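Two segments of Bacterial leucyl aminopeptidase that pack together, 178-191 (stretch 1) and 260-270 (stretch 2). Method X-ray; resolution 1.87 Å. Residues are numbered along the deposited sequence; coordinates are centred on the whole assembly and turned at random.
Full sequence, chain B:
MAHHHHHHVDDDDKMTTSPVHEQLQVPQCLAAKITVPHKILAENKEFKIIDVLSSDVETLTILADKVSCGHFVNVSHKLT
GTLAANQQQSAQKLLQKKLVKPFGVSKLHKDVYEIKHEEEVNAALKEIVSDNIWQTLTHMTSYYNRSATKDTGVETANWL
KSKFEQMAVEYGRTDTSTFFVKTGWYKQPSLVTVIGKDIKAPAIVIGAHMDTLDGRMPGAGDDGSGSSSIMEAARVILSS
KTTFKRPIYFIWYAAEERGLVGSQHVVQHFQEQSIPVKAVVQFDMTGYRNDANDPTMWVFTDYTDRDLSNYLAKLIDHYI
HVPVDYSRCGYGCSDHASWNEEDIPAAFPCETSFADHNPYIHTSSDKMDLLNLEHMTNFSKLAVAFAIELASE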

# COMPACT_ATOMS: atom_id res chain seq x y z
N THR B 178 -2.67 -5.18 -34.05
CA THR B 178 -1.78 -6.11 -33.41
C THR B 178 -0.34 -5.98 -33.89
O THR B 178 -0.11 -5.70 -35.04
CB THR B 178 -2.24 -7.53 -33.61
OG1 THR B 178 -2.06 -7.89 -34.96
CG2 THR B 178 -3.70 -7.66 -33.17
N PHE B 179 0.62 -6.24 -33.02
CA PHE B 179 2.01 -6.40 -33.50
C PHE B 179 2.88 -7.25 -32.59
O PHE B 179 2.60 -7.37 -31.39
CB PHE B 179 2.65 -5.06 -33.79
CG PHE B 179 2.70 -4.12 -32.62
CD1 PHE B 179 1.65 -3.24 -32.36
CD2 PHE B 179 3.83 -4.08 -31.80
CE1 PHE B 179 1.73 -2.32 -31.28
CE2 PHE B 179 3.92 -3.16 -30.76
CZ PHE B 179 2.86 -2.29 -30.48
N PHE B 180 3.87 -7.89 -33.17
CA PHE B 180 4.86 -8.58 -32.40
C PHE B 180 5.95 -7.62 -31.99
O PHE B 180 6.37 -6.77 -32.78
CB PHE B 180 5.50 -9.73 -33.14
CG PHE B 180 4.62 -10.95 -33.27
CD1 PHE B 180 3.87 -11.44 -32.18
CD2 PHE B 180 4.59 -11.67 -34.50
CE1 PHE B 180 3.10 -12.58 -32.30
CE2 PHE B 180 3.83 -12.83 -34.64
CZ PHE B 180 3.05 -13.27 -33.56
N VAL B 181 6.40 -7.75 -30.74
CA VAL B 181 7.65 -7.19 -30.31
C VAL B 181 8.66 -8.30 -30.14
O VAL B 181 8.49 -9.20 -29.34
CB VAL B 181 7.49 -6.45 -29.00
CG1 VAL B 181 8.86 -5.91 -28.53
CG2 VAL B 181 6.52 -5.29 -29.18
N LYS B 182 9.75 -8.21 -30.88
CA LYS B 182 10.84 -9.17 -30.80
C LYS B 182 11.53 -9.29 -29.43
O LYS B 182 11.48 -8.39 -28.56
CB LYS B 182 11.84 -8.94 -31.95
CG LYS B 182 11.24 -9.25 -33.29
CD LYS B 182 12.25 -8.99 -34.39
CE LYS B 182 11.67 -9.32 -35.74
NZ LYS B 182 12.72 -9.01 -36.76
N THR B 183 12.11 -10.47 -29.23
CA THR B 183 12.64 -10.88 -27.92
C THR B 183 14.15 -11.21 -27.99
O THR B 183 14.58 -12.21 -27.47
CB THR B 183 11.88 -12.11 -27.47
OG1 THR B 183 10.47 -11.93 -27.73
CG2 THR B 183 12.07 -12.28 -25.96
N GLY B 184 14.91 -10.45 -28.77
CA GLY B 184 16.31 -10.81 -29.03
C GLY B 184 16.55 -12.23 -29.52
O GLY B 184 15.97 -12.64 -30.50
N TRP B 185 17.47 -12.95 -28.87
CA TRP B 185 17.82 -14.27 -29.35
C TRP B 185 16.67 -15.23 -29.19
O TRP B 185 16.65 -16.28 -29.79
CB TRP B 185 19.28 -14.70 -28.83
CG TRP B 185 19.06 -15.46 -27.63
CD1 TRP B 185 18.59 -14.96 -26.47
CD2 TRP B 185 19.14 -16.88 -27.47
NE1 TRP B 185 18.39 -15.96 -25.58
CE2 TRP B 185 18.72 -17.16 -26.16
CE3 TRP B 185 19.54 -17.94 -28.29
CZ2 TRP B 185 18.69 -18.45 -25.64
CZ3 TRP B 185 19.51 -19.24 -27.77
CH2 TRP B 185 19.08 -19.48 -26.45
N TYR B 186 15.69 -14.90 -28.35
CA TYR B 186 14.57 -15.80 -28.18
C TYR B 186 13.66 -15.74 -29.38
O TYR B 186 13.25 -14.64 -29.80
CB TYR B 186 13.75 -15.44 -26.92
CG TYR B 186 14.52 -15.69 -25.65
CD1 TYR B 186 14.56 -16.95 -25.07
CD2 TYR B 186 15.23 -14.67 -25.04
CE1 TYR B 186 15.36 -17.23 -23.96
CE2 TYR B 186 15.95 -14.89 -23.87
CZ TYR B 186 16.00 -16.22 -23.32
OH TYR B 186 16.78 -16.50 -22.19
N LYS B 187 13.31 -16.90 -29.92
CA LYS B 187 12.44 -16.87 -31.10
C LYS B 187 10.98 -16.52 -30.85
O LYS B 187 10.32 -16.01 -31.75
CB LYS B 187 12.56 -18.16 -31.89
CG LYS B 187 12.30 -19.39 -31.09
CD LYS B 187 12.35 -20.64 -31.98
CE LYS B 187 13.79 -21.10 -32.24
NZ LYS B 187 13.65 -22.54 -32.64
N GLN B 188 10.45 -16.77 -29.64
CA GLN B 188 9.06 -16.29 -29.29
C GLN B 188 8.96 -14.78 -29.14
O GLN B 188 9.65 -14.21 -28.27
CB GLN B 188 8.58 -16.97 -28.01
CG GLN B 188 7.17 -16.70 -27.48
CD GLN B 188 7.00 -17.38 -26.16
OE1 GLN B 188 7.60 -16.90 -25.14
NE2 GLN B 188 6.24 -18.51 -26.10
N PRO B 189 8.16 -14.11 -29.95
CA PRO B 189 7.87 -12.69 -29.76
C PRO B 189 6.83 -12.48 -28.72
O PRO B 189 6.02 -13.42 -28.41
CB PRO B 189 7.29 -12.26 -31.08
CG PRO B 189 6.68 -13.49 -31.65
CD PRO B 189 7.27 -14.70 -31.02
N SER B 190 6.86 -11.25 -28.13
CA SER B 190 5.75 -10.79 -27.39
C SER B 190 4.60 -10.31 -28.37
O SER B 190 4.85 -9.71 -29.41
CB SER B 190 6.10 -9.71 -26.37
OG SER B 190 6.98 -10.16 -25.32
N LEU B 191 3.35 -10.54 -27.95
CA LEU B 191 2.14 -10.09 -28.67
C LEU B 191 1.57 -8.87 -28.01
O LEU B 191 1.16 -8.91 -26.84
CB LEU B 191 1.10 -11.16 -28.67
CG LEU B 191 -0.30 -10.75 -29.26
CD1 LEU B 191 -0.13 -10.26 -30.72
CD2 LEU B 191 -1.21 -11.96 -29.12
N LEU B 260 11.86 -12.10 -17.27
CA LEU B 260 11.00 -10.94 -17.60
C LEU B 260 11.46 -10.40 -19.01
O LEU B 260 11.29 -9.22 -19.29
CB LEU B 260 10.96 -9.86 -16.55
CG LEU B 260 10.77 -10.27 -15.07
CD1 LEU B 260 10.47 -9.04 -14.21
CD2 LEU B 260 9.58 -11.17 -14.97
N VAL B 261 12.12 -11.24 -19.80
CA VAL B 261 12.70 -10.75 -21.01
C VAL B 261 11.74 -10.01 -21.94
O VAL B 261 12.08 -8.96 -22.46
CB VAL B 261 13.39 -11.90 -21.81
CG1 VAL B 261 14.07 -11.36 -23.10
CG2 VAL B 261 14.46 -12.54 -20.93
N GLY B 262 10.57 -10.59 -22.18
CA GLY B 262 9.60 -10.06 -23.11
C GLY B 262 9.01 -8.77 -22.62
O GLY B 262 8.93 -7.80 -23.39
N SER B 263 8.68 -8.72 -21.34
CA SER B 263 8.09 -7.52 -20.75
C SER B 263 9.08 -6.37 -20.90
O SER B 263 8.68 -5.24 -21.18
CB SER B 263 7.75 -7.75 -19.28
OG SER B 263 8.91 -8.07 -18.54
N GLN B 264 10.36 -6.66 -20.70
CA GLN B 264 11.40 -5.65 -20.83
C GLN B 264 11.45 -5.13 -22.27
O GLN B 264 11.60 -3.94 -22.50
CB GLN B 264 12.76 -6.23 -20.43
CG GLN B 264 12.88 -6.57 -18.96
CD GLN B 264 14.21 -7.20 -18.61
OE1 GLN B 264 14.35 -8.43 -18.62
NE2 GLN B 264 15.20 -6.37 -18.32
N HIS B 265 11.32 -6.04 -23.23
CA HIS B 265 11.33 -5.63 -24.63
C HIS B 265 10.13 -4.72 -24.92
O HIS B 265 10.26 -3.71 -25.61
CB HIS B 265 11.30 -6.85 -25.55
CG HIS B 265 12.65 -7.42 -25.85
ND1 HIS B 265 13.27 -8.33 -25.02
CD2 HIS B 265 13.50 -7.21 -26.88
CE1 HIS B 265 14.45 -8.65 -25.53
NE2 HIS B 265 14.61 -7.98 -26.66
N VAL B 266 8.97 -5.09 -24.38
CA VAL B 266 7.75 -4.31 -24.57
C VAL B 266 7.84 -2.92 -23.94
O VAL B 266 7.41 -1.94 -24.54
CB VAL B 266 6.52 -5.05 -24.00
CG1 VAL B 266 5.28 -4.18 -24.15
CG2 VAL B 266 6.34 -6.39 -24.69
N VAL B 267 8.39 -2.86 -22.74
CA VAL B 267 8.53 -1.59 -22.03
C VAL B 267 9.46 -0.66 -22.79
O VAL B 267 9.22 0.55 -22.89
CB VAL B 267 9.08 -1.80 -20.60
CG1 VAL B 267 9.28 -0.46 -19.91
CG2 VAL B 267 8.14 -2.68 -19.80
N GLN B 268 10.54 -1.23 -23.32
CA GLN B 268 11.52 -0.50 -24.07
C GLN B 268 10.92 -0.03 -25.39
O GLN B 268 11.17 1.10 -25.80
CB GLN B 268 12.77 -1.35 -24.33
CG GLN B 268 13.98 -0.51 -24.72
CD GLN B 268 15.29 -1.32 -24.85
OE1 GLN B 268 16.00 -1.25 -25.85
NE2 GLN B 268 15.63 -2.07 -23.83
N HIS B 269 10.14 -0.90 -26.05
CA HIS B 269 9.44 -0.56 -27.26
C HIS B 269 8.56 0.68 -27.04
O HIS B 269 8.61 1.61 -27.89
CB HIS B 269 8.59 -1.71 -27.78
CG HIS B 269 7.92 -1.42 -29.09
ND1 HIS B 269 6.70 -0.77 -29.16
CD2 HIS B 269 8.30 -1.64 -30.37
CE1 HIS B 269 6.36 -0.62 -30.44
NE2 HIS B 269 7.30 -1.17 -31.18
N PHE B 270 7.79 0.69 -25.96
CA PHE B 270 6.90 1.79 -25.66
C PHE B 270 7.67 3.08 -25.35
O PHE B 270 7.21 4.17 -25.71
CB PHE B 270 5.99 1.49 -24.46
CG PHE B 270 4.71 0.73 -24.81
CD1 PHE B 270 4.75 -0.45 -25.47
CD2 PHE B 270 3.49 1.18 -24.37
CE1 PHE B 270 3.57 -1.16 -25.78
CE2 PHE B 270 2.31 0.45 -24.62
CZ PHE B 270 2.35 -0.72 -25.31

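The helix that begins at Val261 lies across the strand carrying Phe179 and Val181, with their axes 8.0 Å apart at closest approach and their N-to-C directions at 121°. No hydrogen bond joins the two stretches; the 483 Å² buried between them, both sides summed, depends on apolar and aromatic packing.

Apolar side chains pack along the interface. Val181, in the t rotamer, points toward the helix and sets CG1 4.0 Å from His265 CB, while its CB lies 4.5 Å from Val266 CG2. Near the start of the helix, Val261 CG1 meets Thr183 CG2 at 3.6 Å and Tyr186 CD2 at 4.0 Å, so that this branched side chain packs against both ends of the type II' turn from Thr183 to Tyr186.

Two histidines, one helical turn apart, supply the aromatic contacts. The His265 ring receives Thr183 CA over one face, 3.7 Å from its centroid and nearly on the ring normal, a CH-pi contact. Within the helix, His265 ND1 donates a hydrogen bond to Val261 O (2.9 Å), which helps to orient the ring. His269 packs obliquely against Phe179, with Phe179 CE2 3.5 Å from His269 CE1, and Val181 CG2 lies over a face of the imidazole, 4.1 Å from His269 CG. The contact leaves His269 ND1 buried without a polar partner.

The nearest CA atoms across the stretches are those of Thr183 and Gly262, 5.7 Å apart, where glycine leaves room. Ser190 OG sits 3.4 Å from Gly262 CA; a CB on Gly262 would fall 2.6 Å from Ser190 OG, which explains the fit of glycine. Ser190 CB also touches Val266 CG2 at 3.7 Å, whereas its hydroxyl is satisfied elsewhere in the structure. Thr183 uses both its methyl and its hydroxyl: the methyl faces Val261, while Thr183 OG1 donates a very short hydrogen bond to Gln188 O (2.5 Å) within its own stretch.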